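Local coordinates for Emp47p (form2) (Saccharomyces cerevisiae, PDB 2A6Z), which recognises carbohydrate as the lectin domain of a cargo receptor in glycoprotein secretion, which EMP46 needs to leave the endoplasmic reticulum, at residues 75-80 against 112-117; 101-106 against 131-136; 167-172 against 185-190. One frame throughout, in Å; residues are numbered along the deposited sequence.

Contact 1: residues 75-80 against 112-117; sequences SGQTDG and VDNNGP
N114 meets the backbone of G76 and T78 through both polar atoms of its amide, joining two loops of an L-type (legume-like) lectin beta sandwich: 75-80 leads into strand 81-88, whereas 112-117 continues from strand 108-113 into the following loop. From CB, a chi1 of 72° sets CG between the backbone N and the carbonyl carbon, and N114 CG then lies 3.7 Å from Q77 CA. N114 OD1 accepts from T78 N at 3.1 Å with an N-H...O angle of 161°; the donor lies in the carbonyl plane, on a lone pair. Water 1 lies 2.9 Å from N114 OD1 and accepts from N114 N. N114 ND2 donates to G76 O at 3.0 Å; the G76 oxygen lies close to the amide plane, while the donor stands 54° above the G76 carbonyl plane. In related lectins these loops, with an aspartate to which D79 probably corresponds, contribute to the sugar site; here the N114 amide is engaged with the neighbouring loop's backbone. In the preceding residue, D113 OD2 accepts from N115 N at 3.0 Å in an Asx turn and bonds to Y139 OH. Water 2 lies 2.7 Å from D113 OD2 and 2.8 Å from G80 O.

Contact 2: residues 101-106 against 131-136; sequences GPVNYD and KPVDKT
V103 and V133 are joined by one backbone hydrogen bond, from V133 N to V103 O, 3.0 Å long with an N-H...O angle of 164°; the donor is tilted 28° from the carbonyl plane. The same oxygen takes a CA-H...O contact from P132 CA at 3.3 Å, so two consecutive residues of 131-136 converge on a single carbonyl. Around this polar centre the valine of 101-106 spreads its two methyls. V103 CG1, placed between the backbone N and the carbonyl carbon by a chi1 of 74°, meets P132 CB at 3.8 Å. V103 CG2 touches V133 CG2 at 3.9 Å, the two side chains sliding past each other in opposite directions. The other V133 methyl, CG1, approaches Y105 CE2 to 3.9 Å, and here the side chains cross at about a right angle.

One shell further out, hydrogen bonds and a ring contact link both loops to their surroundings. D95 OD2 accepts from V103 N, while N127 ND2 bonds to both Y105 O and K131 O and thus ties the loops to strand 121-128. The Y105 ring packs edge-to-face with W85, and K135 NZ bonds to Q97 O. The arrangement is loop-to-loop packing in an L-type lectin beta sandwich, at the end of the antiparallel pair 108-113 and 121-128 where one strand is entered and the other left.

Contact 3: residues 167-172 against 185-190; sequences DDNLLK and KVRFPS
N169 and R187 grip a shared water at the edge of the L-type lectin beta sandwich. Water 3 accepts from N169 ND2 at 3.0 Å and from R187 NH1 at 3.1 Å, and it lies at the edge of the guanidinium, in its plane. The two side chains also touch directly: N169 ND2 comes within 3.3 Å of R187 CD, so the aliphatic part of the arginine lies against the amide nitrogen. Amide and guanidinium planes stand 70° apart, so the two groups are not stacked parallel. A chi3 of -67° turns the arginine chain about CG-CD and places NE.

N169 belongs to a G1 beta bulge, in which N169 and L170 both face D164 on the neighbouring strand 153-164. N169 has a positive phi, 64°, and its CB is directed toward 185-190. That segment leaves strand 178-183, the outermost strand on its side of one sheet, and leads to strand 192-200 of the other.

Away from the water the contact becomes apolar. L171 CD2 lies 4.4 Å from V186 CB, a loose van der Waals approach. Within the loop, V186 CG1 sits over the centre of the F188 ring, 3.7 Å above its plane. That ring packs edge-to-face with Y163 and with F86, which belong to opposite sheets, while Y163 OH bonds to F188 N. The leucine reaches a different part of the phenylalanine: L171 CD1 meets F188 CE2 at 4.3 Å, at the ring edge and near its plane.

Overall arrangement
Contacts 1 and 2 share one strand pair: 112-117 leaves strand 108-113 toward strand 121-128, whereas 101-106 enters the first of these strands and 131-136 follows the second. They therefore mark opposite ends of the pair, with centres about 19 Å apart and nearest atoms about 8 Å apart. Along the chain their segments alternate. Contact 3 follows both in sequence and lies by the other sheet; its centre is about 21 Å from that of contact 2 and about 29 Å from that of contact 1, with nearest atoms about 6 Å and 13 Å away, respectively. Of the three, contact 1 holds the loops that probably form the sugar pocket, judging by related lectins.

Contact 1: residues 75-80 against 112-117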
# COMPACT_ATOMS: atom_id res chain seq x y z
N SER A 75 -4.38 -16.11 -11.82
CA SER A 75 -3.80 -15.33 -12.93
C SER A 75 -4.95 -14.98 -13.88
O SER A 75 -5.67 -15.85 -14.32
CB SER A 75 -2.85 -16.22 -13.73
OG SER A 75 -2.35 -15.55 -14.86
N GLY A 76 -5.07 -13.70 -14.16
CA GLY A 76 -6.10 -13.20 -15.08
C GLY A 76 -6.51 -11.78 -14.65
O GLY A 76 -6.36 -11.31 -13.56
N GLN A 77 -6.97 -11.01 -15.59
CA GLN A 77 -7.47 -9.67 -15.27
C GLN A 77 -8.65 -9.70 -14.36
O GLN A 77 -9.59 -10.47 -14.53
CB GLN A 77 -7.79 -8.95 -16.59
CG GLN A 77 -8.12 -7.46 -16.21
CD GLN A 77 -8.26 -6.82 -17.64
OE1 GLN A 77 -8.58 -5.70 -17.83
NE2 GLN A 77 -7.89 -7.69 -18.61
N THR A 78 -8.69 -8.88 -13.34
CA THR A 78 -9.84 -8.83 -12.41
C THR A 78 -10.00 -7.38 -12.09
O THR A 78 -9.13 -6.55 -12.41
CB THR A 78 -9.58 -9.58 -11.09
OG1 THR A 78 -8.81 -8.80 -10.25
CG2 THR A 78 -9.12 -10.98 -11.37
N ASP A 79 -11.09 -7.01 -11.40
CA ASP A 79 -11.29 -5.69 -10.88
C ASP A 79 -10.83 -5.55 -9.41
O ASP A 79 -11.11 -4.56 -8.77
CB ASP A 79 -12.72 -5.20 -11.12
CG ASP A 79 -13.76 -6.03 -10.36
OD1 ASP A 79 -13.46 -6.71 -9.42
OD2 ASP A 79 -14.95 -6.00 -10.80
N GLY A 80 -10.09 -6.56 -8.95
CA GLY A 80 -9.47 -6.50 -7.63
C GLY A 80 -8.22 -5.58 -7.67
O GLY A 80 -7.87 -5.00 -8.67
N VAL A 112 -1.68 -1.32 -6.93
CA VAL A 112 -1.21 -2.41 -7.77
C VAL A 112 -2.44 -3.17 -8.25
O VAL A 112 -3.24 -3.68 -7.46
CB VAL A 112 -0.22 -3.32 -7.01
CG1 VAL A 112 0.12 -4.53 -7.85
CG2 VAL A 112 1.02 -2.54 -6.60
N ASP A 113 -2.61 -3.21 -9.57
CA ASP A 113 -3.78 -3.88 -10.16
C ASP A 113 -3.49 -4.15 -11.61
O ASP A 113 -2.42 -3.80 -12.16
CB ASP A 113 -5.09 -3.12 -9.94
CG ASP A 113 -5.41 -2.15 -11.07
OD1 ASP A 113 -4.53 -1.34 -11.44
OD2 ASP A 113 -6.54 -2.26 -11.63
N ASN A 114 -4.46 -4.79 -12.30
CA ASN A 114 -4.23 -5.17 -13.68
C ASN A 114 -5.43 -4.83 -14.57
O ASN A 114 -5.48 -5.32 -15.71
CB ASN A 114 -3.81 -6.62 -13.83
CG ASN A 114 -4.91 -7.62 -13.57
OD1 ASN A 114 -6.07 -7.26 -13.43
ND2 ASN A 114 -4.51 -8.89 -13.49
N ASN A 115 -6.40 -4.07 -14.07
CA ASN A 115 -7.63 -3.80 -14.82
C ASN A 115 -7.56 -2.58 -15.73
O ASN A 115 -8.57 -2.30 -16.38
CB ASN A 115 -8.80 -3.66 -13.83
CG ASN A 115 -10.14 -4.08 -14.47
OD1 ASN A 115 -10.20 -4.98 -15.30
ND2 ASN A 115 -11.17 -3.43 -14.02
N GLY A 116 -6.44 -1.87 -15.74
CA GLY A 116 -6.31 -0.69 -16.56
C GLY A 116 -5.73 -1.03 -17.94
O GLY A 116 -5.44 -2.16 -18.27
N PRO A 117 -5.57 0.01 -18.74
CA PRO A 117 -5.26 -0.16 -20.18
C PRO A 117 -3.86 -0.62 -20.45
O PRO A 117 -3.57 -0.98 -21.60
CB PRO A 117 -5.54 1.22 -20.79
CG PRO A 117 -5.49 2.17 -19.67
CD PRO A 117 -5.87 1.43 -18.40
O HOH W 1 -6.66 -6.10 -10.89
O HOH W 2 -8.83 -2.93 -10.34

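Contact 2: residues 101-106 against 131-136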
# COMPACT_ATOMS: atom_id res chain seq x y z
N GLY A 101 -10.35 0.88 1.05
CA GLY A 101 -9.78 2.02 1.70
C GLY A 101 -10.52 3.30 1.29
O GLY A 101 -11.58 3.21 0.67
N PRO A 102 -10.02 4.45 1.70
CA PRO A 102 -10.83 5.68 1.61
C PRO A 102 -10.85 6.29 0.22
O PRO A 102 -9.83 6.63 -0.34
CB PRO A 102 -10.15 6.60 2.63
CG PRO A 102 -8.70 6.11 2.61
CD PRO A 102 -8.81 4.63 2.51
N VAL A 103 -12.07 6.53 -0.31
CA VAL A 103 -12.22 7.14 -1.64
C VAL A 103 -12.05 8.63 -1.66
O VAL A 103 -11.76 9.22 -2.70
CB VAL A 103 -13.60 6.71 -2.23
CG1 VAL A 103 -14.76 7.44 -1.56
CG2 VAL A 103 -13.68 6.94 -3.75
N ASN A 104 -12.17 9.28 -0.50
CA ASN A 104 -12.00 10.71 -0.32
C ASN A 104 -10.78 10.99 0.51
O ASN A 104 -10.83 11.82 1.40
CB ASN A 104 -13.25 11.12 0.51
CG ASN A 104 -13.27 10.36 1.87
OD1 ASN A 104 -12.80 9.20 2.12
ND2 ASN A 104 -13.81 11.03 2.92
N TYR A 105 -9.69 10.27 0.21
CA TYR A 105 -8.44 10.44 1.01
C TYR A 105 -7.77 11.76 0.72
O TYR A 105 -7.99 12.38 -0.32
CB TYR A 105 -7.53 9.25 0.69
CG TYR A 105 -7.03 9.23 -0.71
CD1 TYR A 105 -5.77 9.75 -1.08
CD2 TYR A 105 -7.82 8.66 -1.73
CE1 TYR A 105 -5.32 9.73 -2.39
CE2 TYR A 105 -7.38 8.64 -3.05
CZ TYR A 105 -6.15 9.16 -3.36
OH TYR A 105 -5.68 9.15 -4.67
N ASP A 106 -6.89 12.15 1.66
CA ASP A 106 -6.03 13.32 1.54
C ASP A 106 -4.59 12.87 1.63
O ASP A 106 -4.09 12.65 2.76
CB ASP A 106 -6.37 14.27 2.70
CG ASP A 106 -5.55 15.54 2.66
OD1 ASP A 106 -4.79 15.74 1.67
OD2 ASP A 106 -5.66 16.30 3.66
N LYS A 131 -13.04 15.86 -2.25
CA LYS A 131 -14.10 15.10 -2.95
C LYS A 131 -13.64 13.66 -3.09
O LYS A 131 -12.48 13.35 -3.23
CB LYS A 131 -14.29 15.72 -4.34
CG LYS A 131 -15.10 17.03 -4.39
CD LYS A 131 -15.21 17.56 -5.81
CE LYS A 131 -15.36 19.08 -5.89
NZ LYS A 131 -14.52 19.71 -6.96
N PRO A 132 -14.55 12.72 -3.21
CA PRO A 132 -14.12 11.37 -3.63
C PRO A 132 -13.53 11.44 -5.04
O PRO A 132 -13.93 12.16 -5.94
CB PRO A 132 -15.46 10.62 -3.60
CG PRO A 132 -16.43 11.71 -4.00
CD PRO A 132 -16.00 12.83 -3.06
N VAL A 133 -12.49 10.59 -5.23
CA VAL A 133 -11.98 10.42 -6.60
C VAL A 133 -13.04 9.70 -7.46
O VAL A 133 -13.90 8.95 -7.00
CB VAL A 133 -10.66 9.69 -6.59
CG1 VAL A 133 -9.60 10.38 -5.72
CG2 VAL A 133 -10.83 8.25 -6.10
N ASP A 134 -12.94 9.94 -8.76
CA ASP A 134 -13.81 9.30 -9.75
C ASP A 134 -13.17 7.98 -10.12
O ASP A 134 -12.15 7.95 -10.82
CB ASP A 134 -13.98 10.20 -10.94
CG ASP A 134 -14.98 9.65 -11.95
OD1 ASP A 134 -15.21 8.42 -11.94
OD2 ASP A 134 -15.47 10.47 -12.72
N LYS A 135 -13.71 6.86 -9.67
CA LYS A 135 -13.08 5.58 -9.94
C LYS A 135 -13.04 5.27 -11.41
O LYS A 135 -12.16 4.50 -11.82
CB LYS A 135 -13.79 4.46 -9.14
CG LYS A 135 -13.56 4.62 -7.65
CD LYS A 135 -14.04 3.37 -6.91
CE LYS A 135 -15.20 3.66 -5.98
NZ LYS A 135 -15.79 2.34 -5.52
N THR A 136 -13.98 5.86 -12.18
CA THR A 136 -14.02 5.54 -13.59
C THR A 136 -12.87 6.24 -14.33
O THR A 136 -12.70 5.91 -15.49
CB THR A 136 -15.35 5.95 -14.26
OG1 THR A 136 -15.48 7.38 -14.25
CG2 THR A 136 -16.52 5.38 -13.49

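Contact 3: residues 167-172 against 185-190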
# COMPACT_ATOMS: atom_id res chain seq x y z
N ASP A 167 16.31 16.31 -0.81
CA ASP A 167 16.54 16.28 -2.27
C ASP A 167 15.37 16.97 -2.95
O ASP A 167 14.82 16.47 -3.93
CB ASP A 167 16.76 14.81 -2.69
CG ASP A 167 17.37 14.66 -4.08
OD1 ASP A 167 17.71 15.68 -4.74
OD2 ASP A 167 17.52 13.49 -4.52
N ASP A 168 14.98 18.14 -2.42
CA ASP A 168 13.91 18.99 -3.01
C ASP A 168 12.60 18.22 -3.15
O ASP A 168 11.90 18.29 -4.16
CB ASP A 168 14.42 19.57 -4.36
CG ASP A 168 15.53 20.55 -4.07
OD1 ASP A 168 15.31 21.55 -3.35
OD2 ASP A 168 16.68 20.36 -4.51
N ASN A 169 12.20 17.52 -2.06
CA ASN A 169 10.92 16.87 -1.93
C ASN A 169 10.78 15.75 -2.98
O ASN A 169 9.73 15.66 -3.62
CB ASN A 169 9.73 17.85 -2.08
CG ASN A 169 10.00 19.12 -1.33
OD1 ASN A 169 10.20 19.10 -0.09
ND2 ASN A 169 9.94 20.22 -2.07
N LEU A 170 11.81 14.93 -3.13
CA LEU A 170 11.72 13.83 -4.10
C LEU A 170 10.89 12.68 -3.50
O LEU A 170 11.25 12.10 -2.46
CB LEU A 170 13.14 13.32 -4.42
CG LEU A 170 13.16 12.22 -5.51
CD1 LEU A 170 12.70 12.79 -6.84
CD2 LEU A 170 14.56 11.65 -5.63
N LEU A 171 9.81 12.34 -4.19
CA LEU A 171 8.98 11.15 -3.88
C LEU A 171 9.36 10.10 -4.92
O LEU A 171 9.24 10.37 -6.12
CB LEU A 171 7.51 11.51 -4.00
CG LEU A 171 6.54 10.36 -3.88
CD1 LEU A 171 6.62 9.70 -2.47
CD2 LEU A 171 5.11 10.84 -4.14
N LYS A 172 9.81 8.95 -4.46
CA LYS A 172 10.25 7.90 -5.36
C LYS A 172 9.65 6.58 -4.89
O LYS A 172 9.53 6.32 -3.69
CB LYS A 172 11.78 7.82 -5.38
CG LYS A 172 12.35 6.74 -6.28
CD LYS A 172 13.81 6.94 -6.54
CE LYS A 172 14.62 6.66 -5.36
NZ LYS A 172 16.04 6.84 -5.79
N LYS A 185 6.92 16.95 -7.70
CA LYS A 185 5.73 17.80 -7.78
C LYS A 185 4.83 17.68 -6.56
O LYS A 185 3.87 18.44 -6.47
CB LYS A 185 4.92 17.50 -9.04
CG LYS A 185 5.65 17.86 -10.32
CD LYS A 185 4.96 17.32 -11.56
CE LYS A 185 3.83 18.07 -12.18
NZ LYS A 185 3.41 17.20 -13.34
N VAL A 186 5.10 16.75 -5.66
CA VAL A 186 4.27 16.52 -4.49
C VAL A 186 5.01 16.98 -3.25
O VAL A 186 6.06 16.42 -2.88
CB VAL A 186 3.93 15.03 -4.36
CG1 VAL A 186 2.99 14.75 -3.21
CG2 VAL A 186 3.29 14.53 -5.67
N ARG A 187 4.49 18.03 -2.61
CA ARG A 187 5.06 18.53 -1.35
C ARG A 187 4.01 18.26 -0.31
O ARG A 187 3.05 19.04 -0.15
CB ARG A 187 5.42 20.02 -1.39
CG ARG A 187 6.42 20.29 -2.55
CD ARG A 187 7.01 21.68 -2.51
NE ARG A 187 5.98 22.71 -2.79
CZ ARG A 187 6.26 23.99 -2.94
NH1 ARG A 187 7.52 24.38 -2.79
NH2 ARG A 187 5.36 24.91 -3.20
N PHE A 188 4.12 17.16 0.41
CA PHE A 188 3.15 16.80 1.41
C PHE A 188 3.15 17.80 2.56
O PHE A 188 4.22 18.18 3.06
CB PHE A 188 3.46 15.45 2.05
CG PHE A 188 3.28 14.25 1.10
CD1 PHE A 188 2.02 13.85 0.70
CD2 PHE A 188 4.38 13.53 0.67
CE1 PHE A 188 1.87 12.74 -0.12
CE2 PHE A 188 4.23 12.43 -0.18
CZ PHE A 188 2.97 12.03 -0.57
N PRO A 189 2.00 18.24 3.03
CA PRO A 189 1.98 19.13 4.20
C PRO A 189 2.08 18.32 5.48
O PRO A 189 1.86 17.11 5.56
CB PRO A 189 0.59 19.80 4.11
CG PRO A 189 -0.24 18.68 3.49
CD PRO A 189 0.65 18.00 2.49
N SER A 190 2.44 19.02 6.56
CA SER A 190 2.64 18.38 7.84
C SER A 190 1.30 17.96 8.45
O SER A 190 0.25 18.49 8.13
CB SER A 190 3.40 19.34 8.78
OG SER A 190 3.90 18.59 9.86
O HOH W 3 10.24 23.24 -1.83